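PDB 2IM5: nicotinate phosphoribosyltransferase from Porphyromonas gingivalis, which probably catalyses the ATP-dependent joining of nicotinate to a phosphoribosyl group, giving nicotinate ribonucleotide for NAD(+) biosynthesis. Local coordinates for residues Ile216-Ala221 against Cys354-Lys359; Asp86-Asp91 against Val116-Thr121; Ala228-Met233 against Ser262-Met267. All blocks are in the same frame, centred on the assembly; numbering follows the deposited sequence.

Interaction 1: residues Ile216-Ala221 against Cys354-Lys359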
loop_
_atom_site.group_PDB
_atom_site.type_symbol
_atom_site.label_atom_id
_atom_site.label_comp_id
_atom_site.label_asym_id
_atom_site.label_seq_id
_atom_site.Cartn_x
_atom_site.Cartn_y
_atom_site.Cartn_z
ATOM N N ILE A 216 11.069 -3.557 -0.142
ATOM C CA ILE A 216 12.150 -3.798 0.812
ATOM C C ILE A 216 12.294 -5.297 1.072
ATOM O O ILE A 216 13.393 -5.829 1.130
ATOM C CB ILE A 216 11.880 -3.120 2.172
ATOM C CG1 ILE A 216 11.513 -1.650 1.982
ATOM C CG2 ILE A 216 13.097 -3.248 3.061
ATOM C CD1 ILE A 216 12.573 -0.837 1.347
ATOM N N GLN A 217 11.162 -5.969 1.251
ATOM C CA GLN A 217 11.145 -7.405 1.519
ATOM C C GLN A 217 11.801 -8.208 0.391
ATOM O O GLN A 217 12.485 -9.194 0.637
ATOM C CB GLN A 217 9.707 -7.860 1.699
ATOM C CG GLN A 217 9.067 -7.380 2.977
ATOM C CD GLN A 217 7.627 -7.843 3.088
ATOM O OE1 GLN A 217 6.737 -7.293 2.438
ATOM N NE2 GLN A 217 7.394 -8.878 3.888
ATOM N N PHE A 218 11.567 -7.790 -0.849
ATOM C CA PHE A 218 12.165 -8.470 -1.989
ATOM C C PHE A 218 13.682 -8.379 -1.827
ATOM O O PHE A 218 14.389 -9.376 -1.967
ATOM C CB PHE A 218 11.736 -7.804 -3.297
ATOM C CG PHE A 218 12.457 -8.322 -4.506
ATOM C CD1 PHE A 218 12.175 -9.590 -5.011
ATOM C CD2 PHE A 218 13.435 -7.549 -5.137
ATOM C CE1 PHE A 218 12.855 -10.081 -6.128
ATOM C CE2 PHE A 218 14.120 -8.033 -6.254
ATOM C CZ PHE A 218 13.832 -9.297 -6.751
ATOM N N HIS A 219 14.169 -7.178 -1.507
ATOM C CA HIS A 219 15.601 -6.958 -1.338
ATOM C C HIS A 219 16.155 -7.756 -0.163
ATOM O O HIS A 219 17.287 -8.233 -0.208
ATOM C CB HIS A 219 15.883 -5.459 -1.162
ATOM C CG HIS A 219 15.743 -4.671 -2.429
ATOM N ND1 HIS A 219 16.815 -4.369 -3.242
ATOM C CD2 HIS A 219 14.650 -4.164 -3.050
ATOM C CE1 HIS A 219 16.389 -3.712 -4.307
ATOM N NE2 HIS A 219 15.079 -3.575 -4.214
ATOM N N GLY A 220 15.355 -7.910 0.887
ATOM C CA GLY A 220 15.814 -8.669 2.033
ATOM C C GLY A 220 15.976 -10.141 1.688
ATOM O O GLY A 220 16.913 -10.799 2.128
ATOM N N ALA A 221 15.055 -10.663 0.887
ATOM C CA ALA A 221 15.095 -12.062 0.488
ATOM C C ALA A 221 16.236 -12.355 -0.475
ATOM O O ALA A 221 16.872 -13.401 -0.384
ATOM C CB ALA A 221 13.769 -12.454 -0.152
ATOM N N CYS A 354 10.111 -15.193 -3.272
ATOM C CA CYS A 354 10.554 -14.703 -4.563
ATOM C C CYS A 354 11.884 -15.325 -4.964
ATOM O O CYS A 354 12.519 -16.039 -4.185
ATOM C CB CYS A 354 10.724 -13.184 -4.499
ATOM S SG CYS A 354 11.877 -12.646 -3.212
ATOM N N LYS A 355 12.291 -15.040 -6.191
ATOM C CA LYS A 355 13.556 -15.515 -6.729
ATOM C C LYS A 355 14.018 -14.479 -7.750
ATOM O O LYS A 355 13.197 -13.757 -8.315
ATOM C CB LYS A 355 13.388 -16.888 -7.379
ATOM C CG LYS A 355 12.305 -16.958 -8.423
ATOM C CD LYS A 355 12.343 -18.283 -9.173
ATOM C CE LYS A 355 12.150 -19.469 -8.261
ATOM N NZ LYS A 355 12.202 -20.749 -9.032
ATOM N N MET A 356 15.330 -14.399 -7.973
ATOM C CA MET A 356 15.905 -13.432 -8.903
ATOM C C MET A 356 15.633 -13.772 -10.373
ATOM O O MET A 356 15.429 -12.887 -11.202
ATOM C CB MET A 356 17.417 -13.332 -8.676
ATOM C CG MET A 356 18.054 -12.165 -9.407
ATOM S SD MET A 356 17.480 -10.573 -8.755
ATOM C CE MET A 356 18.994 -9.997 -8.021
ATOM N N THR A 357 15.640 -15.058 -10.692
ATOM C CA THR A 357 15.397 -15.516 -12.057
ATOM C C THR A 357 14.709 -16.866 -11.956
ATOM O O THR A 357 14.592 -17.429 -10.871
ATOM C CB THR A 357 16.717 -15.716 -12.856
ATOM O OG1 THR A 357 17.454 -16.801 -12.284
ATOM C CG2 THR A 357 17.585 -14.469 -12.807
ATOM N N ALA A 358 14.263 -17.387 -13.091
ATOM C CA ALA A 358 13.588 -18.679 -13.127
ATOM C C ALA A 358 14.423 -19.812 -12.531
ATOM O O ALA A 358 13.887 -20.701 -11.872
ATOM C CB ALA A 358 13.200 -19.022 -14.569
ATOM N N LYS A 359 15.730 -19.768 -12.751
ATOM C CA LYS A 359 16.634 -20.803 -12.255
ATOM C C LYS A 359 17.090 -20.653 -10.799
ATOM O O LYS A 359 17.696 -21.569 -10.252
ATOM C CB LYS A 359 17.866 -20.894 -13.172
ATOM C CG LYS A 359 17.582 -21.526 -14.531
ATOM C CD LYS A 359 16.512 -20.751 -15.303
ATOM C CE LYS A 359 16.093 -21.468 -16.583
ATOM N NZ LYS A 359 15.035 -20.713 -17.333
#
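The sulfur of C354 carries this contact, wedged between F218 and A221 on one side of helix 213-223. The apolar touches centre on SG, which lies 3.6 Å from F218 CD1; A221 CB, one helical turn on from F218, stands 3.6 Å from the same SG. C354 CB backs the sulfur up at 3.9 Å from F218 CD1. The chi1 of 57° sets SG between the backbone N and the carbonyl carbon, the crowded position, from where it reaches both F218 CD1 and A221 CB. Farther along, M356 SD makes a looser contact, 4.4 Å from F218 CZ.

The sulfur-aromatic component is oblique: C354 SG sits 4.7 Å from the centroid of the F218 ring, 64° off its normal. F218 CG stands anti to its backbone N (chi1 172°), which starts the ring off from the helix; the ring also meets F25 edge-to-face.

A polar atom, K355 O, lies at the ring edge near its plane, 4.3 Å from F218 CE1. The backbone of C354 pairs with H363 and that of K355 with Y29, so both remain tied into the sheet. The arrangement is helix-against-sheet packing: helix 213-223 meets the end of strand 347-355 of the antiparallel sheet, where the chain leaves it for the turn leading to strand 363-364.

Interaction 2: residues Asp86-Asp91 against Val116-Thr121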
loop_
_atom_site.group_PDB
_atom_site.type_symbol
_atom_site.label_atom_id
_atom_site.label_comp_id
_atom_site.label_asym_id
_atom_site.label_seq_id
_atom_site.Cartn_x
_atom_site.Cartn_y
_atom_site.Cartn_z
ATOM N N ASP A 86 -0.170 -0.025 -21.601
ATOM C CA ASP A 86 -1.095 0.118 -22.714
ATOM C C ASP A 86 -1.385 -1.223 -23.387
ATOM O O ASP A 86 -2.499 -1.464 -23.846
ATOM C CB ASP A 86 -0.534 1.120 -23.732
ATOM C CG ASP A 86 -1.587 1.595 -24.730
ATOM O OD1 ASP A 86 -2.771 1.708 -24.344
ATOM O OD2 ASP A 86 -1.232 1.874 -25.898
ATOM N N GLY A 87 -0.390 -2.100 -23.432
ATOM C CA GLY A 87 -0.600 -3.402 -24.047
ATOM C C GLY A 87 -0.792 -4.523 -23.040
ATOM O O GLY A 87 -0.957 -5.683 -23.419
ATOM N N PHE A 88 -0.790 -4.175 -21.757
ATOM C CA PHE A 88 -0.933 -5.157 -20.687
ATOM C C PHE A 88 -2.313 -5.776 -20.554
ATOM O O PHE A 88 -3.332 -5.097 -20.700
ATOM C CB PHE A 88 -0.563 -4.514 -19.344
ATOM C CG PHE A 88 -0.682 -5.447 -18.164
ATOM C CD1 PHE A 88 0.338 -6.343 -17.862
ATOM C CD2 PHE A 88 -1.815 -5.421 -17.353
ATOM C CE1 PHE A 88 0.238 -7.204 -16.762
ATOM C CE2 PHE A 88 -1.929 -6.277 -16.249
ATOM C CZ PHE A 88 -0.895 -7.170 -15.954
ATOM N N ARG A 89 -2.331 -7.072 -20.255
ATOM C CA ARG A 89 -3.570 -7.803 -20.033
ATOM C C ARG A 89 -3.355 -8.741 -18.864
ATOM O O ARG A 89 -2.372 -9.480 -18.839
ATOM C CB ARG A 89 -3.963 -8.620 -21.264
ATOM C CG ARG A 89 -4.463 -7.788 -22.424
ATOM C CD ARG A 89 -5.757 -7.051 -22.082
ATOM N NE ARG A 89 -6.211 -6.238 -23.208
ATOM C CZ ARG A 89 -5.578 -5.155 -23.653
ATOM N NH1 ARG A 89 -4.463 -4.743 -23.065
ATOM N NH2 ARG A 89 -6.049 -4.493 -24.702
ATOM N N PHE A 90 -4.254 -8.690 -17.883
ATOM C CA PHE A 90 -4.161 -9.575 -16.727
ATOM C C PHE A 90 -4.277 -11.028 -17.216
ATOM O O PHE A 90 -5.067 -11.330 -18.118
ATOM C CB PHE A 90 -5.288 -9.272 -15.737
ATOM C CG PHE A 90 -5.029 -8.069 -14.871
ATOM C CD1 PHE A 90 -4.210 -8.169 -13.745
ATOM C CD2 PHE A 90 -5.595 -6.833 -15.181
ATOM C CE1 PHE A 90 -3.960 -7.054 -12.940
ATOM C CE2 PHE A 90 -5.348 -5.717 -14.382
ATOM C CZ PHE A 90 -4.532 -5.826 -13.261
ATOM N N ASP A 91 -3.468 -11.914 -16.645
ATOM C CA ASP A 91 -3.508 -13.328 -17.014
ATOM C C ASP A 91 -4.015 -14.125 -15.822
ATOM O O ASP A 91 -3.262 -14.423 -14.892
ATOM C CB ASP A 91 -2.126 -13.830 -17.415
ATOM C CG ASP A 91 -2.112 -15.327 -17.699
ATOM O OD1 ASP A 91 -3.200 -15.933 -17.771
ATOM O OD2 ASP A 91 -1.013 -15.898 -17.854
ATOM N N VAL A 116 2.732 -10.074 -11.507
ATOM C CA VAL A 116 1.848 -10.442 -10.401
ATOM C C VAL A 116 1.679 -9.442 -9.264
ATOM O O VAL A 116 0.713 -9.520 -8.510
ATOM C CB VAL A 116 2.224 -11.825 -9.804
ATOM C CG1 VAL A 116 2.212 -12.874 -10.916
ATOM C CG2 VAL A 116 3.575 -11.774 -9.125
ATOM N N THR A 117 2.597 -8.495 -9.127
ATOM C CA THR A 117 2.442 -7.521 -8.063
ATOM C C THR A 117 1.165 -6.697 -8.310
ATOM O O THR A 117 0.542 -6.205 -7.377
ATOM C CB THR A 117 3.661 -6.575 -7.974
ATOM O OG1 THR A 117 3.520 -5.736 -6.821
ATOM C CG2 THR A 117 3.771 -5.702 -9.222
ATOM N N LEU A 118 0.773 -6.572 -9.575
ATOM C CA LEU A 118 -0.418 -5.806 -9.940
ATOM C C LEU A 118 -1.751 -6.437 -9.501
ATOM O O LEU A 118 -2.775 -5.762 -9.497
ATOM C CB LEU A 118 -0.435 -5.565 -11.456
ATOM C CG LEU A 118 0.824 -4.899 -12.031
ATOM C CD1 LEU A 118 0.687 -4.772 -13.545
ATOM C CD2 LEU A 118 1.031 -3.523 -11.393
ATOM N N TRP A 119 -1.735 -7.717 -9.131
ATOM C CA TRP A 119 -2.946 -8.410 -8.693
ATOM C C TRP A 119 -3.420 -8.024 -7.289
ATOM O O TRP A 119 -4.621 -7.974 -7.030
ATOM C CB TRP A 119 -2.738 -9.936 -8.687
ATOM C CG TRP A 119 -2.761 -10.621 -10.019
ATOM C CD1 TRP A 119 -1.715 -11.254 -10.630
ATOM C CD2 TRP A 119 -3.902 -10.815 -10.871
ATOM N NE1 TRP A 119 -2.134 -11.837 -11.801
ATOM C CE2 TRP A 119 -3.470 -11.583 -11.977
ATOM C CE3 TRP A 119 -5.246 -10.420 -10.803
ATOM C CZ2 TRP A 119 -4.333 -11.965 -13.013
ATOM C CZ3 TRP A 119 -6.109 -10.799 -11.830
ATOM C CH2 TRP A 119 -5.645 -11.566 -12.924
ATOM N N GLU A 120 -2.480 -7.752 -6.386
ATOM C CA GLU A 120 -2.805 -7.451 -4.988
ATOM C C GLU A 120 -4.017 -6.586 -4.662
ATOM O O GLU A 120 -5.000 -7.078 -4.098
ATOM C CB GLU A 120 -1.602 -6.852 -4.256
ATOM C CG GLU A 120 -1.836 -6.763 -2.740
ATOM C CD GLU A 120 -1.027 -5.666 -2.060
ATOM O OE1 GLU A 120 -0.214 -5.016 -2.749
ATOM O OE2 GLU A 120 -1.207 -5.447 -0.839
ATOM N N THR A 121 -3.932 -5.298 -4.981
ATOM C CA THR A 121 -5.008 -4.368 -4.675
ATOM C C THR A 121 -6.352 -4.714 -5.315
ATOM O O THR A 121 -7.373 -4.720 -4.633
ATOM C CB THR A 121 -4.602 -2.914 -5.033
ATOM O OG1 THR A 121 -3.544 -2.487 -4.162
ATOM C CG2 THR A 121 -5.781 -1.964 -4.851
#
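R89 NH1 donates to F88 O over 2.6 Å, a short bond within 86-91 whose donor stands above the carbonyl plane, 58° out of it, while the acceptor lies close to the guanidinium plane. The chain here has just left helix 79-87, and F88 and F90 both head toward 116-121 from the backbone. F88 meets L118 tip to tip: L118 CD1 rests over one face of the F88 ring as a CH-pi contact, 4.1 Å from the centroid and 3.7 Å from CZ. This is aromatic packing inside the N-terminal domain of the NAPRTase family, joining the extended chain after helix 79-87 to the approach to helix 120-134. F90 turns its edge to the face of W119, the two side chains passing in opposite senses, with planes at 50° and ring centroids 4.8 Å apart. F90 CD1 lies over one face of the indole, offset toward its rim, and F90 CB packs 3.6 Å from W119 CH2. At its own edge F90 presents CE1 to L118 O at 3.9 Å, near the ring plane. The indole edge meets the backbone of D91, whose O comes to 3.3 Å from W119 CZ2, while W119 NE1 donates to E94 OE1.

Interaction 3: residues Ala228-Met233 against Ser262-Met267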
loop_
_atom_site.group_PDB
_atom_site.type_symbol
_atom_site.label_atom_id
_atom_site.label_comp_id
_atom_site.label_asym_id
_atom_site.label_seq_id
_atom_site.Cartn_x
_atom_site.Cartn_y
_atom_site.Cartn_z
ATOM N N ALA A 228 19.391 -4.990 3.160
ATOM C CA ALA A 228 18.050 -4.804 2.586
ATOM C C ALA A 228 17.610 -3.349 2.433
ATOM O O ALA A 228 17.371 -2.886 1.307
ATOM C CB ALA A 228 17.017 -5.569 3.405
ATOM N N ASN A 229 17.503 -2.634 3.555
ATOM C CA ASN A 229 17.068 -1.240 3.529
ATOM C C ASN A 229 17.951 -0.379 2.635
ATOM O O ASN A 229 17.452 0.386 1.811
ATOM C CB ASN A 229 17.054 -0.650 4.953
ATOM C CG ASN A 229 15.822 -1.058 5.754
ATOM O OD1 ASN A 229 15.933 -1.495 6.912
ATOM N ND2 ASN A 229 14.648 -0.914 5.156
ATOM N N TYR A 230 19.265 -0.512 2.789
ATOM C CA TYR A 230 20.202 0.290 2.001
ATOM C C TYR A 230 20.084 0.079 0.488
ATOM O O TYR A 230 19.936 1.038 -0.269
ATOM C CB TYR A 230 21.643 0.009 2.432
ATOM C CG TYR A 230 22.644 0.893 1.727
ATOM C CD1 TYR A 230 22.920 2.183 2.191
ATOM C CD2 TYR A 230 23.277 0.460 0.562
ATOM C CE1 TYR A 230 23.806 3.017 1.508
ATOM C CE2 TYR A 230 24.157 1.281 -0.130
ATOM C CZ TYR A 230 24.419 2.556 0.346
ATOM O OH TYR A 230 25.298 3.357 -0.342
ATOM N N VAL A 231 20.158 -1.174 0.046
ATOM C CA VAL A 231 20.062 -1.465 -1.384
ATOM C C VAL A 231 18.675 -1.131 -1.948
ATOM O O VAL A 231 18.549 -0.719 -3.106
ATOM C CB VAL A 231 20.388 -2.935 -1.671
ATOM C CG1 VAL A 231 20.411 -3.178 -3.178
ATOM C CG2 VAL A 231 21.740 -3.282 -1.075
ATOM N N ALA A 232 17.635 -1.310 -1.138
ATOM C CA ALA A 232 16.286 -0.984 -1.587
ATOM C C ALA A 232 16.203 0.522 -1.895
ATOM O O ALA A 232 15.643 0.922 -2.914
ATOM C CB ALA A 232 15.263 -1.362 -0.516
ATOM N N MET A 233 16.771 1.347 -1.018
ATOM C CA MET A 233 16.759 2.794 -1.231
ATOM C C MET A 233 17.619 3.184 -2.449
ATOM O O MET A 233 17.211 4.020 -3.253
ATOM C CB MET A 233 17.255 3.540 0.022
ATOM C CG MET A 233 16.262 3.565 1.197
ATOM S SD MET A 233 16.811 4.588 2.606
ATOM C CE MET A 233 15.663 5.753 2.604
ATOM N N SER A 262 21.911 5.977 6.380
ATOM C CA SER A 262 23.086 6.755 6.003
ATOM C C SER A 262 22.776 8.237 5.848
ATOM O O SER A 262 21.651 8.619 5.538
ATOM C CB SER A 262 23.680 6.230 4.695
ATOM O OG SER A 262 22.891 6.637 3.585
ATOM N N LYS A 263 23.785 9.068 6.062
ATOM C CA LYS A 263 23.626 10.511 5.938
ATOM C C LYS A 263 23.130 10.885 4.541
ATOM O O LYS A 263 22.275 11.753 4.390
ATOM C CB LYS A 263 24.959 11.211 6.211
ATOM C CG LYS A 263 24.856 12.725 6.250
ATOM C CD LYS A 263 26.179 13.364 6.636
ATOM C CE LYS A 263 26.085 14.888 6.599
ATOM N NZ LYS A 263 25.105 15.428 7.587
ATOM N N LYS A 264 23.678 10.224 3.526
ATOM C CA LYS A 264 23.293 10.480 2.141
ATOM C C LYS A 264 21.792 10.286 1.914
ATOM O O LYS A 264 21.119 11.147 1.335
ATOM C CB LYS A 264 24.074 9.556 1.211
ATOM C CG LYS A 264 23.754 9.738 -0.251
ATOM C CD LYS A 264 24.643 8.850 -1.128
ATOM C CE LYS A 264 24.436 7.375 -0.838
ATOM N NZ LYS A 264 25.368 6.530 -1.647
ATOM N N HIS A 265 21.272 9.151 2.368
ATOM C CA HIS A 265 19.855 8.863 2.216
ATOM C C HIS A 265 18.994 9.770 3.095
ATOM O O HIS A 265 17.926 10.216 2.679
ATOM C CB HIS A 265 19.595 7.390 2.530
ATOM C CG HIS A 265 20.133 6.462 1.489
ATOM N ND1 HIS A 265 20.359 5.124 1.726
ATOM C CD2 HIS A 265 20.500 6.684 0.204
ATOM C CE1 HIS A 265 20.846 4.562 0.631
ATOM N NE2 HIS A 265 20.941 5.489 -0.306
ATOM N N ALA A 266 19.462 10.039 4.308
ATOM C CA ALA A 266 18.722 10.910 5.209
ATOM C C ALA A 266 18.576 12.298 4.574
ATOM O O ALA A 266 17.534 12.937 4.691
ATOM C CB ALA A 266 19.440 11.018 6.550
ATOM N N MET A 267 19.623 12.752 3.894
ATOM C CA MET A 267 19.604 14.065 3.251
ATOM C C MET A 267 18.771 14.088 1.976
ATOM O O MET A 267 18.059 15.057 1.706
ATOM C CB MET A 267 21.026 14.516 2.917
ATOM C CG MET A 267 21.895 14.836 4.134
ATOM S SD MET A 267 23.549 15.284 3.611
ATOM C CE MET A 267 24.161 13.764 3.224
#
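Y230 and M233, one turn apart on helix 228-240, pack against H265 in a helix-helix contact within the parallel alpha/beta, TIM-barrel-like part of the NAPRTase fold. The partner is the first turn of helix 263-268, a short helix leading into strand 271-274. The axes of the two short segments approach to 11.5 Å at 53°, so side chains span the distance. S262 is the N-cap of the second helix: its OG accepts from H265 N in a nearly straight bond of 3.2 Å, a capping bond to the very residue whose side chain makes the contact.

H265 lies between Y230 and M233, its side chain crossing that of Y230 at about a right angle. H265 CE1 lies 3.5 Å from Y230 CE1, with the two ring planes oblique at 37°. M233 CB sits over one face of the imidazole, 4.0 Å from its centroid, and M233 SD follows obliquely, 3.7 Å from H265 ND1. The other nitrogen, NE2, bonds to E234 OE2, which limits the rotation of the ring. Nearer the surface, Y230 CG stands anti to the backbone N (chi1 -175°); at the far end of the ring, Y230 OH takes a weak hydrogen bond from K264 NZ at 3.4 Å.

Interactions 1 and 3 share a direct seam: helices 213-223 and 228-240 follow each other in the chain and touch, with I216 CD1 3.3 Å from A232 CB and G220 CA 3.6 Å from A228 CB. Packing thus runs from strand 347-355 through both helices to helix 263-268, although the centres of interactions 1 and 3 are 19 Å apart. Interaction 2, in the N-terminal domain, does not touch the other two: its nearest atoms are about 9 Å from interaction 1 and about 14 Å from interaction 3. H213, the predicted phosphohistidine, unmodified here, begins helix 213-223, and T117 OG1 of interaction 2 is hydrogen-bonded to E214 OE1, the next residue, connecting 116-121 to that probable catalytic region.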